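Local coordinates for GrpB family protein (Enterococcus faecalis, PDB 2NRK), which is of unknown function but belongs to the GrpB (UPF0157) family, placed in the nucleotidyltransferase clan, at residues E17-E20 with E21-A25; L69-E72 with F73-I76; F120-Y123 with L124-N127. One frame throughout, in Å; residues are numbered along the deposited sequence. Where two conformers were deposited one is given.

All three contacts are local, each along one helix, so none closes a long loop. They follow one another along the chain without nesting or crossing. Contact 1 comes first, on helix 14-30, which packs on strands 34-40 and 54-60 of the mixed sheet. Contact 2 spans the short helix 70-75 and a residue at each end. It sits on Ile29 and Leu30 near the end of that first helix. The two touch where Glu22 OE2 meets Ile76 CD1 at 4.0 Å. Contact 3 ends helix 111-126, against helices 128-142 and 157-171. Its centre is about 32 Å from that of contact 2, on the opposite side of the chain's centre.

Contact 1: residues E17-E20 with E21-A25; sequences EQFE and EEAQA
Phe19 and Ala23 meet one helical turn apart on the buried side of helix 14-30. The Phe19 side chain can be followed outward. Its CB leaves the backbone away from residues 21-25. CG stands anti to the backbone N (chi1 164°), beside the carbonyl carbon, and this turns the ring along the helix toward Ala23. The far side of the ring makes the contact. CE1 lies 4.2 Å from Ala23 CB, and CZ is nearer, at 3.9 Å from the same methyl. The methyl sits over one ring face, nearer the ring's edge than its middle. It is 4.2 Å from the ring centroid and 21° off the normal, a CH-pi contact. The ring also stacks with His39 and meets Phe56; the side chain touches Val37 and Ile54. Ala23 also rests on Val37, so the pair faces strands 34-40 and 54-60.

A backbone bond joins the same two residues. Ala23 N donates to Phe19 O at 2.8 Å. The methyl of Ala23 also lies beside that carbonyl, its CB 3.3 Å from Phe19 O. Glu21 N, Glu22 N and Gln24 N make the same i to i+4 bond to Glu17 O, Gln18 O and Glu20 O.

Glu17, Glu20 and Glu21 form an exposed, acidic side, with Glu21 extended. Glu22 is different. It bends at chi2 (71°) and reaches back to the sheet, against Phe56, and its OE2 forms a salt bridge with Lys94 and a hydrogen bond with Tyr78 OH. The chemistry is therefore divided. An apolar face joins the helix to the sheet, while three glutamates lie exposed. Lys94 probably offsets the charge of Glu22 and favours its ionised form.

Contact 2: residues L69-E72 with F73-I76; sequences LQWE and FERI
The first torsions of Gln70 and Glu74 bring their ends together. Gln70 has CG anti to the backbone N (chi1 160°), while Glu74 has CG beside its own N (chi1 -66°). Both chains then run extended. Gln70 NE2 donates to Glu74 OE2 at 2.9 Å, and the bond is nearly straight. The acceptor lies in the amide plane, but the donor comes from above the carboxylate plane. The other oxygen, Glu74 OE1, sits 3.4 Å from Trp71 CD1, with the carboxylate turned steeply (73°) to the indole. Gln70 CG covers the centre of one indole face.

Glu72 and Arg75 run side by side. Their salt bridge is long, with Glu72 OE1 3.8 Å from Arg75 NE. Water 1 fills in: it donates to Glu72 OE1 and Glu72 O and accepts from Arg75 NE.

The inner side is apolar. Phe73 CE2 packs on Leu69 CB at 3.8 Å, and the Phe73 side chain also touches Ile29, Leu30, Val66 and Tyr80. A weak bond from Ile76 N to Glu72 O closes the last turn. The whole is a short amphipathic helix with i to i+4 backbone bonds, packed on helix 14-30 and strand 79-80.

Contact 3: residues F120-Y123 with L124-N127; sequences FRNY and LREN
The contact between Phe120-Tyr123 and Leu124-Asn127 covers the last two turns of helix 111-126 and the residue after it, where the chain breaks before helix 128-142. It carries a stacked arginine pair. The guanidinium of Arg121 lies flat on that of Arg125, planes 2° apart and centres 4.1 Å apart. Arg121 bends at chi3 (74°) to lie there, while Arg125 runs extended from CG to NE. Arg121 NH1 forms a salt bridge with Glu38 and a hydrogen bond to His39 O, and Arg125 NE bonds to Ser44 O, which probably eases the like charges. Asn122 OD1 is gripped side-on by Arg121 NE and NH2, in the guanidinium plane. Water 2 joins the same OD1 to Arg125 NH1.

On the buried side, Leu124 CD1 sits over one face of the Phe120 ring, 4.0 Å from its centroid. Phe120 also packs on Ile163 of helix 157-171, and Leu124 on Ile130 and Tyr134 of helix 128-142.

Asn127 stands at the N-cap position of the next helix, but its side chain makes no capping bond there. It turns back instead, to Tyr123, whose hydroxyl bonds to Glu166. Asn127 ND2 lies over one face of the Tyr123 ring and donates to Tyr123 O at 2.9 Å, with the oxygen in the amide plane.

Contact 1: residues E17-E20 with E21-A25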
loop_
_atom_site.group_PDB
_atom_site.type_symbol
_atom_site.label_atom_id
_atom_site.label_comp_id
_atom_site.label_asym_id
_atom_site.label_seq_id
_atom_site.Cartn_x
_atom_site.Cartn_y
_atom_site.Cartn_z
ATOM N N GLU A 17 14.379 -20.319 -7.536
ATOM C CA GLU A 17 13.796 -21.597 -7.988
ATOM C C GLU A 17 12.899 -22.149 -6.897
ATOM O O GLU A 17 11.746 -22.507 -7.147
ATOM C CB GLU A 17 14.888 -22.645 -8.281
ATOM C CG GLU A 17 16.062 -22.127 -9.080
ATOM C CD GLU A 17 17.157 -23.155 -9.342
ATOM O OE1 GLU A 17 17.009 -24.336 -8.949
ATOM O OE2 GLU A 17 18.173 -22.756 -9.950
ATOM N N GLN A 18 13.457 -22.206 -5.685
ATOM C CA GLN A 18 12.768 -22.714 -4.504
ATOM C C GLN A 18 11.491 -21.933 -4.251
ATOM O O GLN A 18 10.451 -22.534 -3.959
ATOM C CB GLN A 18 13.690 -22.656 -3.281
ATOM C CG GLN A 18 14.844 -23.641 -3.429
ATOM C CD GLN A 18 15.975 -23.393 -2.443
ATOM O OE1 GLN A 18 17.143 -23.660 -2.756
ATOM N NE2 GLN A 18 15.646 -22.891 -1.267
ATOM N N PHE A 19 11.564 -20.605 -4.364
ATOM C CA PHE A 19 10.393 -19.782 -4.208
ATOM C C PHE A 19 9.321 -20.152 -5.256
ATOM O O PHE A 19 8.186 -20.402 -4.921
ATOM C CB PHE A 19 10.713 -18.285 -4.316
ATOM C CG PHE A 19 9.470 -17.457 -4.543
ATOM C CD1 PHE A 19 8.621 -17.193 -3.493
ATOM C CD2 PHE A 19 9.100 -17.043 -5.822
ATOM C CE1 PHE A 19 7.420 -16.493 -3.683
ATOM C CE2 PHE A 19 7.876 -16.333 -6.007
ATOM C CZ PHE A 19 7.056 -16.073 -4.954
ATOM N N GLU A 20 9.697 -20.154 -6.534
ATOM C CA GLU A 20 8.709 -20.358 -7.591
ATOM C C GLU A 20 8.037 -21.742 -7.514
ATOM O O GLU A 20 6.833 -21.851 -7.715
ATOM C CB GLU A 20 9.347 -20.039 -8.932
ATOM C CG GLU A 20 9.549 -18.512 -8.972
ATOM C CD GLU A 20 9.872 -18.003 -10.321
ATOM O OE1 GLU A 20 10.093 -18.842 -11.204
ATOM O OE2 GLU A 20 9.968 -16.773 -10.492
ATOM N N GLU A 21 8.799 -22.762 -7.151
ATOM C CA GLU A 21 8.281 -24.125 -7.054
ATOM C C GLU A 21 7.210 -24.180 -5.951
ATOM O O GLU A 21 6.109 -24.729 -6.126
ATOM C CB GLU A 21 9.419 -25.042 -6.672
ATOM C CG GLU A 21 9.084 -26.509 -6.641
ATOM C CD GLU A 21 10.335 -27.380 -6.849
ATOM O OE1 GLU A 21 11.207 -27.019 -7.693
ATOM O OE2 GLU A 21 10.439 -28.427 -6.173
ATOM N N GLU A 22 7.570 -23.648 -4.787
ATOM C CA GLU A 22 6.636 -23.735 -3.684
ATOM C C GLU A 22 5.466 -22.780 -3.896
ATOM O O GLU A 22 4.345 -23.044 -3.440
ATOM C CB GLU A 22 7.358 -23.477 -2.344
ATOM C CG GLU A 22 6.470 -23.689 -1.094
ATOM C CD GLU A 22 6.137 -25.176 -0.822
ATOM O OE1 GLU A 22 6.456 -26.066 -1.663
ATOM O OE2 GLU A 22 5.558 -25.458 0.261
ATOM N N ALA A 23 5.709 -21.642 -4.550
ATOM C CA ALA A 23 4.605 -20.716 -4.783
ATOM C C ALA A 23 3.489 -21.430 -5.588
ATOM O O ALA A 23 2.296 -21.258 -5.310
ATOM C CB ALA A 23 5.069 -19.438 -5.502
ATOM N N GLN A 24 3.872 -22.250 -6.563
ATOM C CA GLN A 24 2.903 -22.992 -7.373
ATOM C C GLN A 24 2.126 -23.975 -6.480
ATOM O O GLN A 24 0.898 -24.106 -6.585
ATOM C CB GLN A 24 3.640 -23.745 -8.489
ATOM C CG GLN A 24 2.845 -23.981 -9.779
ATOM C CD GLN A 24 3.675 -24.696 -10.838
ATOM O OE1 GLN A 24 4.363 -25.674 -10.541
ATOM N NE2 GLN A 24 3.624 -24.205 -12.075
ATOM N N ALA A 25 2.856 -24.668 -5.612
ATOM C CA ALA A 25 2.250 -25.632 -4.686
ATOM C C ALA A 25 1.214 -24.927 -3.810
ATOM O O ALA A 25 0.097 -25.442 -3.626
ATOM C CB ALA A 25 3.328 -26.317 -3.840
#

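Contact 2: residues L69-E72 with F73-I76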
loop_
_atom_site.group_PDB
_atom_site.type_symbol
_atom_site.label_atom_id
_atom_site.label_comp_id
_atom_site.label_asym_id
_atom_site.label_seq_id
_atom_site.Cartn_x
_atom_site.Cartn_y
_atom_site.Cartn_z
ATOM N N LEU A 69 -8.235 -24.729 5.096
ATOM C CA LEU A 69 -7.187 -25.393 4.332
ATOM C C LEU A 69 -6.030 -25.851 5.237
ATOM O O LEU A 69 -5.004 -26.346 4.744
ATOM C CB LEU A 69 -6.663 -24.433 3.250
ATOM C CG LEU A 69 -7.757 -24.113 2.215
ATOM C CD1 LEU A 69 -7.185 -23.129 1.202
ATOM C CD2 LEU A 69 -8.313 -25.381 1.548
ATOM N N GLN A 70 -6.188 -25.665 6.547
ATOM C CA GLN A 70 -5.119 -25.982 7.496
ATOM C C GLN A 70 -4.523 -27.363 7.214
ATOM O O GLN A 70 -3.308 -27.530 7.140
ATOM C CB GLN A 70 -5.604 -25.914 8.943
ATOM C CG GLN A 70 -4.689 -26.699 9.921
ATOM C CD GLN A 70 -5.002 -26.476 11.401
ATOM O OE1 GLN A 70 -5.932 -25.742 11.756
ATOM N NE2 GLN A 70 -4.235 -27.133 12.274
ATOM N N TRP A 71 -5.385 -28.359 7.041
ATOM C CA TRP A 71 -4.904 -29.751 6.925
ATOM C C TRP A 71 -4.297 -30.050 5.541
ATOM O O TRP A 71 -3.456 -30.950 5.407
ATOM C CB TRP A 71 -6.016 -30.731 7.355
ATOM C CG TRP A 71 -6.409 -30.335 8.737
ATOM C CD1 TRP A 71 -5.768 -30.663 9.897
ATOM C CD2 TRP A 71 -7.425 -29.384 9.090
ATOM N NE1 TRP A 71 -6.347 -29.989 10.962
ATOM C CE2 TRP A 71 -7.365 -29.206 10.485
ATOM C CE3 TRP A 71 -8.390 -28.679 8.356
ATOM C CZ2 TRP A 71 -8.252 -28.366 11.171
ATOM C CZ3 TRP A 71 -9.267 -27.816 9.045
ATOM C CH2 TRP A 71 -9.175 -27.680 10.436
ATOM N N GLU A 72 -4.706 -29.283 4.527
ATOM C CA GLU A 72 -4.046 -29.354 3.223
ATOM C C GLU A 72 -2.612 -28.833 3.353
ATOM O O GLU A 72 -1.675 -29.399 2.793
ATOM C CB GLU A 72 -4.805 -28.526 2.174
ATOM C CG GLU A 72 -6.137 -29.087 1.767
ATOM C CD GLU A 72 -6.042 -30.357 0.949
ATOM O OE1 GLU A 72 -4.917 -30.775 0.538
ATOM O OE2 GLU A 72 -7.125 -30.954 0.722
ATOM N N PHE A 73 -2.427 -27.730 4.078
ATOM C CA PHE A 73 -1.077 -27.240 4.290
ATOM C C PHE A 73 -0.232 -28.208 5.117
ATOM O O PHE A 73 0.948 -28.415 4.822
ATOM C CB PHE A 73 -1.099 -25.893 4.975
ATOM C CG PHE A 73 -1.636 -24.791 4.117
ATOM C CD1 PHE A 73 -1.035 -24.485 2.871
ATOM C CD2 PHE A 73 -2.710 -24.027 4.562
ATOM C CE1 PHE A 73 -1.548 -23.432 2.086
ATOM C CE2 PHE A 73 -3.224 -22.963 3.775
ATOM C CZ PHE A 73 -2.636 -22.682 2.544
ATOM N N GLU A 74 -0.835 -28.811 6.142
ATOM C CA GLU A 74 -0.119 -29.829 6.930
ATOM C C GLU A 74 0.324 -30.990 6.035
ATOM O O GLU A 74 1.405 -31.546 6.228
ATOM C CB GLU A 74 -0.977 -30.331 8.098
ATOM C CG GLU A 74 -1.250 -29.233 9.144
ATOM C CD GLU A 74 -1.992 -29.756 10.375
ATOM O OE1 GLU A 74 -2.373 -30.941 10.374
ATOM O OE2 GLU A 74 -2.164 -28.963 11.329
ATOM N N ARG A 75 -0.527 -31.356 5.079
ATOM C CA ARG A 75 -0.257 -32.489 4.183
ATOM C C ARG A 75 1.031 -32.253 3.381
ATOM O O ARG A 75 1.776 -33.214 3.110
ATOM C CB ARG A 75 -1.432 -32.723 3.231
ATOM C CG ARG A 75 -1.336 -34.032 2.453
ATOM C CD ARG A 75 -2.397 -34.094 1.359
ATOM N NE ARG A 75 -2.056 -33.202 0.257
ATOM C CZ ARG A 75 -1.119 -33.472 -0.655
ATOM N NH1 ARG A 75 -0.869 -32.606 -1.616
ATOM N NH2 ARG A 75 -0.436 -34.620 -0.612
ATOM N N ILE A 76 1.306 -30.997 3.019
ATOM C CA ILE A 76 2.558 -30.677 2.310
ATOM C C ILE A 76 3.683 -30.195 3.249
ATOM O O ILE A 76 4.666 -29.563 2.821
ATOM C CB ILE A 76 2.330 -29.754 1.078
ATOM C CG1 ILE A 76 1.825 -28.370 1.490
ATOM C CG2 ILE A 76 1.346 -30.432 0.100
ATOM C CD1 ILE A 76 2.028 -27.269 0.361
HETATM O O HOH W 1 -2.411 -30.413 0.089
#

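Contact 3: residues F120-Y123 with L124-N127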
loop_
_atom_site.group_PDB
_atom_site.type_symbol
_atom_site.label_atom_id
_atom_site.label_comp_id
_atom_site.label_asym_id
_atom_site.label_seq_id
_atom_site.Cartn_x
_atom_site.Cartn_y
_atom_site.Cartn_z
ATOM N N PHE A 120 10.057 -2.950 1.896
ATOM C CA PHE A 120 11.369 -3.343 2.445
ATOM C C PHE A 120 12.168 -4.073 1.373
ATOM O O PHE A 120 13.310 -3.703 1.088
ATOM C CB PHE A 120 11.155 -4.243 3.665
ATOM C CG PHE A 120 12.433 -4.697 4.327
ATOM C CD1 PHE A 120 13.155 -3.846 5.157
ATOM C CD2 PHE A 120 12.854 -6.012 4.163
ATOM C CE1 PHE A 120 14.361 -4.293 5.810
ATOM C CE2 PHE A 120 14.046 -6.457 4.791
ATOM C CZ PHE A 120 14.783 -5.602 5.599
ATOM N N ARG A 121 11.538 -5.063 0.737
ATOM C CA ARG A 121 12.186 -5.801 -0.345
ATOM C C ARG A 121 12.594 -4.886 -1.494
ATOM O O ARG A 121 13.768 -4.903 -1.941
ATOM C CB ARG A 121 11.240 -6.886 -0.887
ATOM C CG ARG A 121 11.863 -7.633 -2.083
ATOM C CD ARG A 121 10.751 -8.404 -2.783
ATOM N NE ARG A 121 9.893 -7.487 -3.551
ATOM C CZ ARG A 121 8.792 -7.874 -4.197
ATOM N NH1 ARG A 121 8.409 -9.167 -4.189
ATOM N NH2 ARG A 121 8.065 -6.978 -4.856
ATOM N N ASN A 122 11.645 -4.081 -1.968
ATOM C CA ASN A 122 11.913 -3.248 -3.159
ATOM C C ASN A 122 13.065 -2.292 -2.882
ATOM O O ASN A 122 13.934 -2.074 -3.735
ATOM C CB ASN A 122 10.650 -2.514 -3.569
ATOM C CG ASN A 122 9.574 -3.430 -4.093
ATOM O OD1 ASN A 122 9.781 -4.642 -4.278
ATOM N ND2 ASN A 122 8.385 -2.853 -4.358
ATOM N N TYR A 123 13.072 -1.724 -1.684
ATOM C CA TYR A 123 14.099 -0.763 -1.287
ATOM C C TYR A 123 15.486 -1.430 -1.236
ATOM O O TYR A 123 16.468 -0.867 -1.709
ATOM C CB TYR A 123 13.720 -0.201 0.084
ATOM C CG TYR A 123 14.589 0.923 0.584
ATOM C CD1 TYR A 123 14.627 2.164 -0.083
ATOM C CD2 TYR A 123 15.360 0.763 1.742
ATOM C CE1 TYR A 123 15.443 3.226 0.393
ATOM C CE2 TYR A 123 16.144 1.835 2.258
ATOM C CZ TYR A 123 16.178 3.061 1.558
ATOM O OH TYR A 123 16.932 4.116 2.032
ATOM N N LEU A 124 15.580 -2.633 -0.654
ATOM C CA LEU A 124 16.890 -3.316 -0.622
ATOM C C LEU A 124 17.355 -3.660 -2.054
ATOM O O LEU A 124 18.545 -3.531 -2.348
ATOM C CB LEU A 124 16.836 -4.590 0.206
ATOM C CG LEU A 124 16.695 -4.304 1.694
ATOM C CD1 LEU A 124 16.613 -5.639 2.460
ATOM C CD2 LEU A 124 17.872 -3.458 2.232
ATOM N N ARG A 125 16.420 -4.084 -2.911
ATOM C CA ARG A 125 16.755 -4.396 -4.299
ATOM C C ARG A 125 17.325 -3.190 -5.019
ATOM O O ARG A 125 18.185 -3.362 -5.887
ATOM C CB ARG A 125 15.509 -4.863 -5.058
ATOM C CG ARG A 125 15.075 -6.286 -4.680
ATOM C CD ARG A 125 13.775 -6.645 -5.391
ATOM N NE ARG A 125 13.461 -8.073 -5.257
ATOM C CZ ARG A 125 12.440 -8.693 -5.858
ATOM N NH1 ARG A 125 11.566 -7.996 -6.603
ATOM N NH2 ARG A 125 12.268 -10.015 -5.704
ATOM N N GLU A 126 16.848 -1.989 -4.674
ATOM C CA GLU A 126 17.305 -0.739 -5.347
ATOM C C GLU A 126 18.510 -0.055 -4.690
ATOM O O GLU A 126 19.056 0.939 -5.218
ATOM C CB GLU A 126 16.154 0.275 -5.432
ATOM C CG GLU A 126 14.905 -0.207 -6.135
ATOM C CD GLU A 126 15.068 -0.447 -7.629
ATOM O OE1 GLU A 126 16.062 0.027 -8.244
ATOM O OE2 GLU A 126 14.171 -1.114 -8.196
ATOM N N ASN A 127 18.930 -0.577 -3.541
ATOM C CA ASN A 127 19.971 0.036 -2.726
ATOM C C ASN A 127 20.984 -1.012 -2.297
ATOM O O ASN A 127 21.019 -1.394 -1.137
ATOM C CB ASN A 127 19.343 0.735 -1.503
ATOM C CG ASN A 127 18.590 1.977 -1.899
ATOM O OD1 ASN A 127 19.201 3.052 -2.045
ATOM N ND2 ASN A 127 17.294 1.838 -2.155
HETATM O O HOH W 2 11.212 -5.103 -7.037
HETATM O O HOH W 3 12.752 -2.934 -6.574
#